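Local coordinates for protein nicotinamide-nucleotide adenylyltransferase NadR family / Ribosylnicotinamide kinase (Lactococcus lactis subsp. cremoris, PDB 6GYF) that probably phosphorylates ribosylnicotinamide to nicotinamide mononucleotide (NMN) and transfers an adenylyl group to NMN to give NAD, and holds NMN in this crystal, at residues A[209-214]-A[237-242]; A[223-228]-A[312-317]; A[241-246]-A[256-261]; A[261-266]-A[287-292]. All coordinates share one frame; numbering follows the deposited sequence.

All four contacts lie in the P-loop NTPase-like part of the chain, and contacts 1, 3 and 4 gather round NMN. Contacts 1 and 3 are closest, with centres about 7 Å apart; they share D241 and A242 on helix 229-247, whose residues Y240, N243 and S244 approach the ligand. Contacts 3 and 4 share D261, where strand 255-259 gives way to helix 262-272, and their centres are about 11 Å apart. Contact 2 lies farther out, about 22 Å between centres from contact 3 and 16 Å from contact 1. It touches contact 1 where H313 meets E211 and W316 meets A213, on the sulfate side rather than the NMN side.

Contact 1 of 4, residues A[209-214]-A[237-242]; sequences SEEYAR and TGQYDA. With NMN (beta-nicotinamide ribose monophosphate), chain C; SO4 (sulfate ion), chain E.
In the P-loop kinase-like domain, between a sulfate site and the NMN pocket, the carboxamide of Q239 holds the backbone of E210 and Y212 where helix 212-220 begins. Its NE2 gives a hydrogen bond to E210 O at 3.1 Å, nearly straight and close to the amide plane, while Y212 N donates to Q239 OE1 over 2.7 Å at 170°. One flat group therefore serves a backbone acceptor and a backbone donor two residues apart, straddling E211 at the helix N-cap position. With CG anti to the backbone N and a bend at chi2 (69°), the Q239 side chain turns off its helix to bring both amide atoms to this turn.

Beside the amide, the Y212 ring lies over the backbone of G238. The CA of G238 is 3.8 Å from the centroid of the Y212 ring and 13° off its normal, a CH-pi contact over the face, and with no side chain on G238 the ring can lie directly on the peptide.

Each segment also reaches a ligand. R214 NH1 forms a salt bridge with E211 OE2 at 2.9 Å and a hydrogen bond to sulfate O2 at 2.8 Å; a second nitrogen, NH2, pairs with D309. In segment 237-242, Y240 OH lies 3.1 Å from NMN O4R. The sulfate is also bound by the backbone amides of S190, T191, G192 and T194 and by K193 NZ, an arrangement consistent with the anion-binding P-loop (Walker A) of nucleotide kinases.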
# COMPACT_ATOMS: atom_id res chain seq x y z
N SER A 209 -0.08 14.92 -0.87
CA SER A 209 1.29 15.30 -0.61
C SER A 209 1.61 16.65 -1.24
O SER A 209 0.86 17.19 -2.07
CB SER A 209 2.25 14.23 -1.12
OG SER A 209 2.26 14.22 -2.52
N GLU A 210 2.72 17.22 -0.80
CA GLU A 210 3.21 18.49 -1.30
C GLU A 210 4.36 18.23 -2.26
O GLU A 210 5.07 17.23 -2.12
CB GLU A 210 3.68 19.37 -0.15
CG GLU A 210 2.60 19.81 0.83
CD GLU A 210 1.88 21.06 0.35
OE1 GLU A 210 2.00 21.41 -0.85
OE2 GLU A 210 1.19 21.68 1.17
N GLU A 211 4.54 19.12 -3.23
CA GLU A 211 5.75 19.04 -4.04
C GLU A 211 6.98 19.26 -3.15
O GLU A 211 7.11 20.31 -2.50
CB GLU A 211 5.71 20.06 -5.17
CG GLU A 211 6.92 19.97 -6.10
CD GLU A 211 6.76 20.81 -7.36
OE1 GLU A 211 7.14 20.33 -8.45
OE2 GLU A 211 6.25 21.95 -7.25
N TYR A 212 7.86 18.25 -3.10
CA TYR A 212 8.99 18.31 -2.18
C TYR A 212 10.03 19.31 -2.68
O TYR A 212 10.64 20.01 -1.87
CB TYR A 212 9.61 16.93 -2.02
CG TYR A 212 10.79 16.81 -1.03
CD1 TYR A 212 10.57 16.61 0.32
CD2 TYR A 212 12.12 16.88 -1.47
CE1 TYR A 212 11.63 16.47 1.21
CE2 TYR A 212 13.19 16.76 -0.59
CZ TYR A 212 12.93 16.56 0.75
OH TYR A 212 13.96 16.43 1.65
N ALA A 213 10.20 19.40 -4.00
CA ALA A 213 11.18 20.34 -4.53
C ALA A 213 10.88 21.75 -4.07
O ALA A 213 11.81 22.52 -3.78
CB ALA A 213 11.23 20.27 -6.06
N ARG A 214 9.59 22.12 -3.99
CA ARG A 214 9.24 23.40 -3.40
C ARG A 214 9.81 23.52 -1.99
O ARG A 214 10.51 24.50 -1.69
CB ARG A 214 7.72 23.58 -3.37
CG ARG A 214 7.25 24.97 -2.95
CD ARG A 214 5.86 25.25 -3.53
NE ARG A 214 5.77 24.77 -4.92
CZ ARG A 214 4.71 24.90 -5.71
NH1 ARG A 214 4.75 24.42 -6.95
NH2 ARG A 214 3.60 25.50 -5.27
N THR A 237 14.58 10.62 -3.04
CA THR A 237 14.18 9.91 -1.82
C THR A 237 13.27 10.77 -0.95
O THR A 237 12.42 10.25 -0.23
CB THR A 237 15.41 9.49 -1.03
OG1 THR A 237 16.01 10.65 -0.47
CG2 THR A 237 16.43 8.84 -1.94
N GLY A 238 13.42 12.10 -1.03
CA GLY A 238 12.62 12.97 -0.19
C GLY A 238 11.18 13.07 -0.64
O GLY A 238 10.27 13.12 0.20
N GLN A 239 10.95 13.15 -1.96
CA GLN A 239 9.58 13.15 -2.49
C GLN A 239 8.92 11.79 -2.27
O GLN A 239 7.73 11.71 -1.92
CB GLN A 239 9.60 13.51 -3.98
CG GLN A 239 8.22 13.68 -4.65
CD GLN A 239 7.44 14.91 -4.19
OE1 GLN A 239 7.77 16.03 -4.55
NE2 GLN A 239 6.40 14.69 -3.39
N TYR A 240 9.69 10.71 -2.44
CA TYR A 240 9.13 9.38 -2.23
C TYR A 240 8.70 9.19 -0.78
O TYR A 240 7.62 8.68 -0.50
CB TYR A 240 10.14 8.32 -2.66
CG TYR A 240 9.63 6.93 -2.48
CD1 TYR A 240 9.76 6.28 -1.26
CD2 TYR A 240 9.03 6.26 -3.53
CE1 TYR A 240 9.30 4.99 -1.09
CE2 TYR A 240 8.56 4.97 -3.37
CZ TYR A 240 8.70 4.34 -2.14
OH TYR A 240 8.23 3.05 -1.97
N ASP A 241 9.57 9.56 0.16
CA ASP A 241 9.19 9.47 1.57
C ASP A 241 7.90 10.24 1.83
O ASP A 241 6.99 9.74 2.49
CB ASP A 241 10.32 10.00 2.46
CG ASP A 241 11.55 9.09 2.45
OD1 ASP A 241 11.45 7.97 1.87
OD2 ASP A 241 12.61 9.50 3.01
N ALA A 242 7.79 11.44 1.26
CA ALA A 242 6.61 12.26 1.51
C ALA A 242 5.36 11.60 0.95
O ALA A 242 4.31 11.56 1.60
CB ALA A 242 6.80 13.64 0.89
O3P NMN C . 4.96 -3.71 -1.99
P NMN C . 3.67 -3.06 -1.56
O1P NMN C . 2.88 -3.86 -0.55
O2P NMN C . 2.85 -2.49 -2.69
O5R NMN C . 4.15 -1.76 -0.74
C5R NMN C . 4.28 -0.50 -1.39
C4R NMN C . 5.03 0.47 -0.48
O4R NMN C . 5.60 1.52 -1.27
C3R NMN C . 4.09 1.11 0.53
O3R NMN C . 4.55 0.83 1.86
C2R NMN C . 4.08 2.60 0.22
O2R NMN C . 4.47 3.41 1.34
C1R NMN C . 5.06 2.80 -0.93
N1 NMN C . 4.37 3.37 -2.08
C2 NMN C . 4.77 4.54 -2.59
C3 NMN C . 4.13 5.10 -3.68
C7 NMN C . 4.58 6.42 -4.24
O7 NMN C . 4.08 6.84 -5.26
N7 NMN C . 5.53 7.09 -3.59
C4 NMN C . 3.06 4.43 -4.27
C5 NMN C . 2.66 3.21 -3.73
C6 NMN C . 3.34 2.70 -2.63
S SO4 E . 2.09 24.64 -9.52
O1 SO4 E . 1.36 25.79 -8.97
O2 SO4 E . 3.53 24.83 -9.45
O3 SO4 E . 1.77 23.42 -8.76
O4 SO4 E . 1.74 24.46 -10.92

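Contact 2 of 4, residues A[223-228]-A[312-317]; sequences DDDELK and RHMEWE
D224 plugs its carboxylate into the loop H313-W316, joining two connections of the P-loop NTPase-like domain: the one between helices 212-220 and 229-247, and the one that precedes helix 320-333. The D224 side chain comes from a short 3-10 turn, residues 224-226, and is the tightly packed part of the contact. H313 ND1 donates to D224 OD1 at 3.1 Å on the syn side, a His-carboxylate hydrogen bond bent to 142°, with the carboxylate and imidazole planes only 20° apart. The other oxygen faces the loop backbone: E315 N reaches D224 OD2 at 3.3 Å from the anti side, and W316 N adds a weak bond to it. At the same time the carboxylate is stacked on the W316 indole, with planes 11° apart, and D224 CB sits 4.0 Å from the centroid of the five-membered ring of W316. Cut back to an alanine, this position would probably leave H313 ND1 and E315 N without their acceptor and open a gap over the indole.

The outer side is looser and more exposed. M314, bent at chi2 and chi3, only brings its CE to within 3.9 Å of D223 CG. The acidic ends of D225 and E315 come no nearer than 5.2 Å between D225 OD2 and E315 OE2, with no bond joining them.

On the buried side, Y268 stacks on W316 and helix 212-220 packs against it through A213. L227 crosses the indole at about a right angle, with L227 CD1 3.9 Å from W316 CZ2.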
# COMPACT_ATOMS: atom_id res chain seq x y z
N ASP A 223 17.65 28.26 -5.91
CA ASP A 223 16.80 28.36 -7.09
C ASP A 223 17.02 27.17 -8.00
O ASP A 223 17.96 26.39 -7.81
CB ASP A 223 17.09 29.66 -7.85
CG ASP A 223 16.70 30.89 -7.05
OD1 ASP A 223 15.55 30.93 -6.55
OD2 ASP A 223 17.55 31.81 -6.90
N ASP A 224 16.19 27.05 -9.04
CA ASP A 224 16.23 25.83 -9.86
C ASP A 224 17.59 25.63 -10.50
O ASP A 224 18.12 24.52 -10.49
CB ASP A 224 15.14 25.87 -10.93
CG ASP A 224 13.74 25.84 -10.35
OD1 ASP A 224 13.56 25.26 -9.27
OD2 ASP A 224 12.82 26.40 -10.97
N ASP A 225 18.18 26.70 -11.05
CA ASP A 225 19.49 26.62 -11.71
C ASP A 225 20.62 26.32 -10.73
O ASP A 225 21.73 25.98 -11.17
CB ASP A 225 19.80 27.91 -12.48
CG ASP A 225 19.57 29.17 -11.66
OD1 ASP A 225 19.24 29.09 -10.45
OD2 ASP A 225 19.69 30.27 -12.25
N GLU A 226 20.40 26.47 -9.42
CA GLU A 226 21.48 26.20 -8.48
C GLU A 226 21.53 24.74 -8.06
O GLU A 226 22.52 24.33 -7.44
CB GLU A 226 21.36 27.13 -7.24
CG GLU A 226 21.67 28.60 -7.57
CD GLU A 226 21.26 29.62 -6.48
OE1 GLU A 226 20.24 29.39 -5.78
OE2 GLU A 226 21.97 30.66 -6.35
N LEU A 227 20.53 23.93 -8.42
CA LEU A 227 20.52 22.52 -8.04
C LEU A 227 21.67 21.78 -8.72
O LEU A 227 21.91 21.94 -9.93
CB LEU A 227 19.20 21.88 -8.43
CG LEU A 227 17.99 22.49 -7.74
CD1 LEU A 227 16.68 22.00 -8.36
CD2 LEU A 227 18.06 22.16 -6.26
N LYS A 228 22.37 20.96 -7.95
CA LYS A 228 23.39 20.06 -8.46
C LYS A 228 22.89 18.62 -8.33
O LYS A 228 21.80 18.36 -7.83
CB LYS A 228 24.72 20.25 -7.70
CG LYS A 228 25.13 21.70 -7.44
CD LYS A 228 26.02 22.28 -8.54
CE LYS A 228 26.55 23.66 -8.16
NZ LYS A 228 27.89 23.97 -8.78
N ARG A 312 7.54 30.69 -7.12
CA ARG A 312 7.94 30.72 -8.52
C ARG A 312 9.17 29.83 -8.70
O ARG A 312 10.26 30.18 -8.25
CB ARG A 312 8.26 32.13 -9.00
CG ARG A 312 7.34 32.72 -10.08
CD ARG A 312 7.72 34.17 -10.36
NE ARG A 312 8.68 34.24 -11.47
CZ ARG A 312 10.00 34.14 -11.35
NH1 ARG A 312 10.57 33.99 -10.16
NH2 ARG A 312 10.77 34.20 -12.44
N HIS A 313 8.99 28.70 -9.36
CA HIS A 313 10.13 27.97 -9.91
C HIS A 313 10.70 28.81 -11.05
O HIS A 313 10.15 28.83 -12.16
CB HIS A 313 9.70 26.59 -10.40
CG HIS A 313 9.55 25.56 -9.32
ND1 HIS A 313 10.53 24.64 -9.02
CD2 HIS A 313 8.51 25.29 -8.49
CE1 HIS A 313 10.10 23.85 -8.05
NE2 HIS A 313 8.88 24.22 -7.71
N MET A 314 11.80 29.53 -10.79
CA MET A 314 12.31 30.53 -11.73
C MET A 314 12.54 29.95 -13.13
O MET A 314 12.16 30.56 -14.13
CB MET A 314 13.62 31.12 -11.21
CG MET A 314 13.50 32.36 -10.36
SD MET A 314 14.86 33.49 -10.74
CE MET A 314 16.29 32.41 -10.57
N GLU A 315 13.15 28.76 -13.21
CA GLU A 315 13.66 28.19 -14.45
C GLU A 315 12.77 27.11 -15.05
O GLU A 315 12.79 26.91 -16.27
CB GLU A 315 15.06 27.61 -14.21
CG GLU A 315 15.89 27.25 -15.45
CD GLU A 315 16.99 26.24 -15.12
OE1 GLU A 315 16.67 25.22 -14.46
OE2 GLU A 315 18.16 26.46 -15.51
N TRP A 316 12.00 26.39 -14.22
CA TRP A 316 11.11 25.29 -14.64
C TRP A 316 9.81 25.82 -15.38
O TRP A 316 8.82 25.10 -15.49
CB TRP A 316 10.76 24.43 -13.42
CG TRP A 316 11.96 23.61 -12.90
CD1 TRP A 316 13.24 23.65 -13.39
CD2 TRP A 316 11.98 22.67 -11.80
NE1 TRP A 316 14.05 22.79 -12.68
CE2 TRP A 316 13.31 22.18 -11.70
CE3 TRP A 316 11.01 22.20 -10.89
CZ2 TRP A 316 13.69 21.23 -10.72
CZ3 TRP A 316 11.40 21.25 -9.93
CH2 TRP A 316 12.72 20.78 -9.85
N GLU A 317 9.85 27.09 -15.79
CA GLU A 317 8.90 27.76 -16.67
C GLU A 317 9.52 28.02 -18.05
O GLU A 317 10.68 27.70 -18.31
CB GLU A 317 8.42 29.07 -16.01
CG GLU A 317 7.90 28.90 -14.57
CD GLU A 317 7.61 30.24 -13.87
OE1 GLU A 317 7.50 30.24 -12.62
OE2 GLU A 317 7.50 31.28 -14.54

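Contact 3 of 4, residues A[241-246]-A[256-261]; sequences DANSRE and VFLDTD. With NMN (beta-nicotinamide ribose monophosphate), chain C.
N243, L258 and E246 bury the most surface where helix 229-247 packs on edge strand 255-259 of the parallel sheet, in the alpha/beta layering of a P-loop NTPase fold. The axes of the segments 241-246 and 256-259 come within 8.8 Å and run nearly antiparallel, at 167°. N243 is the polar element. Its CG is anti to the carbonyl carbon (chi1 -66°), which directs the carboxamide toward T260, just past the end of the strand, and ND2 gives T260 O a hydrogen bond of 3.0 Å, in the carbonyl plane but bent to 139°. N243 OD1 accepts from S209 OG and Q239 NE2, so both ends of the amide are used. L258 fills the apolar part: its CD2 lies 3.6 Å from N243 CB, while its CD1 approaches O7 of NMN at 3.3 Å. E246 contributes its CB, 4.3 Å from L258 CD2, before its carboxylate leads away. A leucine in place of N243 would probably leave T260 O and S209 OG without their amide partner. Next along the helix, S244 OG and NMN O2R share a 2.6 Å hydrogen bond in which either may be the donor.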
# COMPACT_ATOMS: atom_id res chain seq x y z
N ASP A 241 9.57 9.56 0.16
CA ASP A 241 9.19 9.47 1.57
C ASP A 241 7.90 10.24 1.83
O ASP A 241 6.99 9.74 2.49
CB ASP A 241 10.32 10.00 2.46
CG ASP A 241 11.55 9.09 2.45
OD1 ASP A 241 11.45 7.97 1.87
OD2 ASP A 241 12.61 9.50 3.01
N ALA A 242 7.79 11.44 1.26
CA ALA A 242 6.61 12.26 1.51
C ALA A 242 5.36 11.60 0.95
O ALA A 242 4.31 11.56 1.60
CB ALA A 242 6.80 13.64 0.89
N ASN A 243 5.45 11.09 -0.28
CA ASN A 243 4.32 10.41 -0.88
C ASN A 243 3.99 9.14 -0.10
O ASN A 243 2.82 8.87 0.20
CB ASN A 243 4.62 10.15 -2.35
CG ASN A 243 4.73 11.45 -3.12
OD1 ASN A 243 4.26 12.49 -2.66
ND2 ASN A 243 5.36 11.42 -4.27
N SER A 244 5.02 8.36 0.26
CA SER A 244 4.84 7.19 1.10
C SER A 244 4.20 7.55 2.43
O SER A 244 3.43 6.76 2.99
CB SER A 244 6.18 6.50 1.34
OG SER A 244 6.01 5.31 2.10
N ARG A 245 4.48 8.74 2.95
CA ARG A 245 3.89 9.11 4.23
C ARG A 245 2.39 9.30 4.09
O ARG A 245 1.62 8.90 4.97
CB ARG A 245 4.58 10.35 4.79
CG ARG A 245 4.43 10.59 6.29
CD ARG A 245 5.42 11.65 6.77
NE ARG A 245 6.79 11.24 6.48
CZ ARG A 245 7.59 11.82 5.59
NH1 ARG A 245 8.83 11.36 5.40
NH2 ARG A 245 7.17 12.88 4.90
N GLU A 246 1.96 9.87 2.95
CA GLU A 246 0.53 10.08 2.72
C GLU A 246 -0.16 8.76 2.41
O GLU A 246 -1.21 8.45 3.00
CB GLU A 246 0.30 11.08 1.59
CG GLU A 246 0.70 12.54 1.91
CD GLU A 246 0.39 12.99 3.34
OE1 GLU A 246 -0.77 12.83 3.80
OE2 GLU A 246 1.34 13.50 4.00
N VAL A 256 -5.35 8.29 -2.16
CA VAL A 256 -4.47 9.41 -1.85
C VAL A 256 -4.05 10.06 -3.16
O VAL A 256 -3.98 9.40 -4.21
CB VAL A 256 -3.19 9.06 -1.02
CG1 VAL A 256 -3.53 8.26 0.20
CG2 VAL A 256 -2.17 8.32 -1.84
N PHE A 257 -3.70 11.34 -3.07
CA PHE A 257 -3.27 12.15 -4.20
C PHE A 257 -1.84 12.63 -3.96
O PHE A 257 -1.52 13.14 -2.88
CB PHE A 257 -4.19 13.35 -4.37
CG PHE A 257 -5.59 12.99 -4.72
CD1 PHE A 257 -6.51 12.71 -3.72
CD2 PHE A 257 -6.02 12.96 -6.04
CE1 PHE A 257 -7.84 12.39 -4.03
CE2 PHE A 257 -7.32 12.64 -6.35
CZ PHE A 257 -8.24 12.35 -5.34
N LEU A 258 -1.00 12.50 -4.97
CA LEU A 258 0.42 12.78 -4.83
C LEU A 258 0.82 13.88 -5.81
O LEU A 258 0.56 13.75 -7.02
CB LEU A 258 1.23 11.50 -5.06
CG LEU A 258 0.92 10.31 -4.14
CD1 LEU A 258 1.84 9.19 -4.45
CD2 LEU A 258 1.07 10.69 -2.65
N ASP A 259 1.47 14.93 -5.30
CA ASP A 259 1.95 16.06 -6.10
C ASP A 259 3.36 15.75 -6.61
O ASP A 259 4.36 16.09 -5.98
CB ASP A 259 1.91 17.35 -5.28
CG ASP A 259 2.19 18.63 -6.12
OD1 ASP A 259 2.78 18.54 -7.22
OD2 ASP A 259 1.85 19.73 -5.66
N THR A 260 3.43 15.15 -7.80
CA THR A 260 4.65 14.72 -8.48
C THR A 260 5.30 13.51 -7.81
O THR A 260 4.92 13.08 -6.72
CB THR A 260 5.72 15.83 -8.59
OG1 THR A 260 6.44 15.90 -7.36
CG2 THR A 260 5.12 17.21 -8.93
N ASP A 261 6.29 12.94 -8.50
CA ASP A 261 6.90 11.69 -8.12
C ASP A 261 8.34 11.71 -8.62
O ASP A 261 8.89 12.77 -8.94
CB ASP A 261 6.10 10.52 -8.72
CG ASP A 261 6.38 10.35 -10.21
OD1 ASP A 261 6.50 11.37 -10.94
OD2 ASP A 261 6.58 9.20 -10.64
O3P NMN C . 4.96 -3.71 -1.99
P NMN C . 3.67 -3.06 -1.56
O1P NMN C . 2.88 -3.86 -0.55
O2P NMN C . 2.85 -2.49 -2.69
O5R NMN C . 4.15 -1.76 -0.74
C5R NMN C . 4.28 -0.50 -1.39
C4R NMN C . 5.03 0.47 -0.48
O4R NMN C . 5.60 1.52 -1.27
C3R NMN C . 4.09 1.11 0.53
O3R NMN C . 4.55 0.83 1.86
C2R NMN C . 4.08 2.60 0.22
O2R NMN C . 4.47 3.41 1.34
C1R NMN C . 5.06 2.80 -0.93
N1 NMN C . 4.37 3.37 -2.08
C2 NMN C . 4.77 4.54 -2.59
C3 NMN C . 4.13 5.10 -3.68
C7 NMN C . 4.58 6.42 -4.24
O7 NMN C . 4.08 6.84 -5.26
N7 NMN C . 5.53 7.09 -3.59
C4 NMN C . 3.06 4.43 -4.27
C5 NMN C . 2.66 3.21 -3.73
C6 NMN C . 3.34 2.70 -2.63

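Contact 4 of 4, residues A[261-266]-A[287-292]; sequences DAIVTR and KTIADE. With NMN (beta-nicotinamide ribose monophosphate), chain C.
A262 N donates to E292 OE2 at 2.9 Å and 162°, on the syn lone pair of the glutamate, which ties the first turn of helix 262-272 to E292, two residues past the end of helix 275-290. E292 reaches it as an extended chain beyond CG. Its other oxygen, OE1, comes 2.6 Å from D261 OD2, and the two carboxylate planes are 58° apart.

D261 is the N-cap of helix 262-272. With CG between the backbone N and the carbonyl carbon (chi1 77°), its carboxylate folds back over the helix start, where OD1 accepts from V264 N and OD2 from I263 N, both from above the carboxylate plane. The same group thus caps two amides of the first turn and faces E292, while M186 and T184 of strand 181-186 touch it.

Apolar contacts continue the packing of these successive helices. I289 CG1 lies 3.5 Å from A262 CB, and the CD1 of I289 crosses to I263 CG1 at 3.9 Å. That same methyl also meets the aliphatic part of R266, 3.8 Å from its CD. Beyond CD the R266 guanidinium leaves this contact for E282, with which it forms a salt bridge, and Q330.

T288 adds its CG2 methyl at 4.0 Å from A262 CB, and its OG1 bonds back to L284 O. On the ligand side, E292 CG is 3.8 Å from O7 of the NMN carboxamide.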
# COMPACT_ATOMS: atom_id res chain seq x y z
N ASP A 261 6.29 12.94 -8.50
CA ASP A 261 6.90 11.69 -8.12
C ASP A 261 8.34 11.71 -8.62
O ASP A 261 8.89 12.77 -8.94
CB ASP A 261 6.10 10.52 -8.72
CG ASP A 261 6.38 10.35 -10.21
OD1 ASP A 261 6.50 11.37 -10.94
OD2 ASP A 261 6.58 9.20 -10.64
N ALA A 262 8.95 10.52 -8.74
CA ALA A 262 10.31 10.42 -9.27
C ALA A 262 10.38 10.72 -10.76
O ALA A 262 11.37 11.30 -11.22
CB ALA A 262 10.88 9.04 -8.97
N ILE A 263 9.36 10.33 -11.54
CA ILE A 263 9.39 10.58 -12.98
C ILE A 263 9.51 12.07 -13.26
O ILE A 263 10.33 12.50 -14.08
CB ILE A 263 8.16 9.98 -13.66
CG1 ILE A 263 8.28 8.46 -13.69
CG2 ILE A 263 8.03 10.53 -15.08
CD1 ILE A 263 7.16 7.79 -14.34
N VAL A 264 8.69 12.88 -12.58
CA VAL A 264 8.79 14.33 -12.72
C VAL A 264 10.22 14.78 -12.46
O VAL A 264 10.86 15.39 -13.32
CB VAL A 264 7.82 15.03 -11.76
CG1 VAL A 264 8.00 16.55 -11.88
CG2 VAL A 264 6.41 14.59 -12.07
N THR A 265 10.75 14.43 -11.29
CA THR A 265 12.13 14.78 -10.97
C THR A 265 13.09 14.27 -12.05
O THR A 265 13.99 15.00 -12.48
CB THR A 265 12.53 14.23 -9.59
OG1 THR A 265 11.49 14.51 -8.64
CG2 THR A 265 13.84 14.88 -9.13
N ARG A 266 12.87 13.05 -12.54
CA ARG A 266 13.75 12.49 -13.55
C ARG A 266 13.65 13.23 -14.87
O ARG A 266 14.59 13.18 -15.68
CB ARG A 266 13.44 11.00 -13.77
CG ARG A 266 14.44 10.28 -14.64
CD ARG A 266 14.08 8.80 -14.82
NE ARG A 266 15.11 8.05 -15.54
CZ ARG A 266 15.15 7.91 -16.86
NH1 ARG A 266 14.21 8.45 -17.62
NH2 ARG A 266 16.13 7.22 -17.42
N LYS A 287 15.21 2.32 -9.12
CA LYS A 287 14.71 1.71 -7.89
C LYS A 287 13.50 2.46 -7.35
O LYS A 287 12.50 1.85 -6.97
CB LYS A 287 15.81 1.64 -6.82
CG LYS A 287 15.80 0.34 -5.98
CD LYS A 287 14.76 0.33 -4.85
CE LYS A 287 14.74 -1.03 -4.10
NZ LYS A 287 13.77 -1.07 -2.95
N THR A 288 13.57 3.79 -7.32
CA THR A 288 12.47 4.56 -6.76
C THR A 288 11.22 4.45 -7.64
O THR A 288 10.12 4.22 -7.12
CB THR A 288 12.89 6.02 -6.58
OG1 THR A 288 14.13 6.06 -5.87
CG2 THR A 288 11.84 6.78 -5.76
N ILE A 289 11.36 4.62 -8.96
CA ILE A 289 10.20 4.58 -9.86
C ILE A 289 9.53 3.21 -9.83
O ILE A 289 8.30 3.10 -9.94
CB ILE A 289 10.57 5.00 -11.29
CG1 ILE A 289 11.13 6.42 -11.31
CG2 ILE A 289 9.34 4.97 -12.19
CD1 ILE A 289 11.70 6.85 -12.66
N ALA A 290 10.33 2.14 -9.71
CA ALA A 290 9.76 0.79 -9.64
C ALA A 290 8.94 0.57 -8.37
O ALA A 290 7.97 -0.20 -8.40
CB ALA A 290 10.88 -0.24 -9.73
N ASP A 291 9.32 1.20 -7.26
CA ASP A 291 8.59 1.08 -6.00
C ASP A 291 7.33 1.94 -5.95
O ASP A 291 6.66 1.96 -4.91
CB ASP A 291 9.50 1.45 -4.82
CG ASP A 291 10.48 0.36 -4.46
OD1 ASP A 291 10.37 -0.75 -5.02
OD2 ASP A 291 11.37 0.60 -3.61
N GLU A 292 6.99 2.64 -7.04
CA GLU A 292 5.87 3.57 -7.06
C GLU A 292 4.64 2.88 -7.65
O GLU A 292 4.63 2.51 -8.83
CB GLU A 292 6.19 4.83 -7.85
CG GLU A 292 7.16 5.80 -7.21
CD GLU A 292 7.23 7.09 -7.99
OE1 GLU A 292 6.45 7.20 -8.97
OE2 GLU A 292 8.06 7.98 -7.67
O3P NMN C . 4.96 -3.71 -1.99
P NMN C . 3.67 -3.06 -1.56
O1P NMN C . 2.88 -3.86 -0.55
O2P NMN C . 2.85 -2.49 -2.69
O5R NMN C . 4.15 -1.76 -0.74
C5R NMN C . 4.28 -0.50 -1.39
C4R NMN C . 5.03 0.47 -0.48
O4R NMN C . 5.60 1.52 -1.27
C3R NMN C . 4.09 1.11 0.53
O3R NMN C . 4.55 0.83 1.86
C2R NMN C . 4.08 2.60 0.22
O2R NMN C . 4.47 3.41 1.34
C1R NMN C . 5.06 2.80 -0.93
N1 NMN C . 4.37 3.37 -2.08
C2 NMN C . 4.77 4.54 -2.59
C3 NMN C . 4.13 5.10 -3.68
C7 NMN C . 4.58 6.42 -4.24
O7 NMN C . 4.08 6.84 -5.26
N7 NMN C . 5.53 7.09 -3.59
C4 NMN C . 3.06 4.43 -4.27
C5 NMN C . 2.66 3.21 -3.73
C6 NMN C . 3.34 2.70 -2.63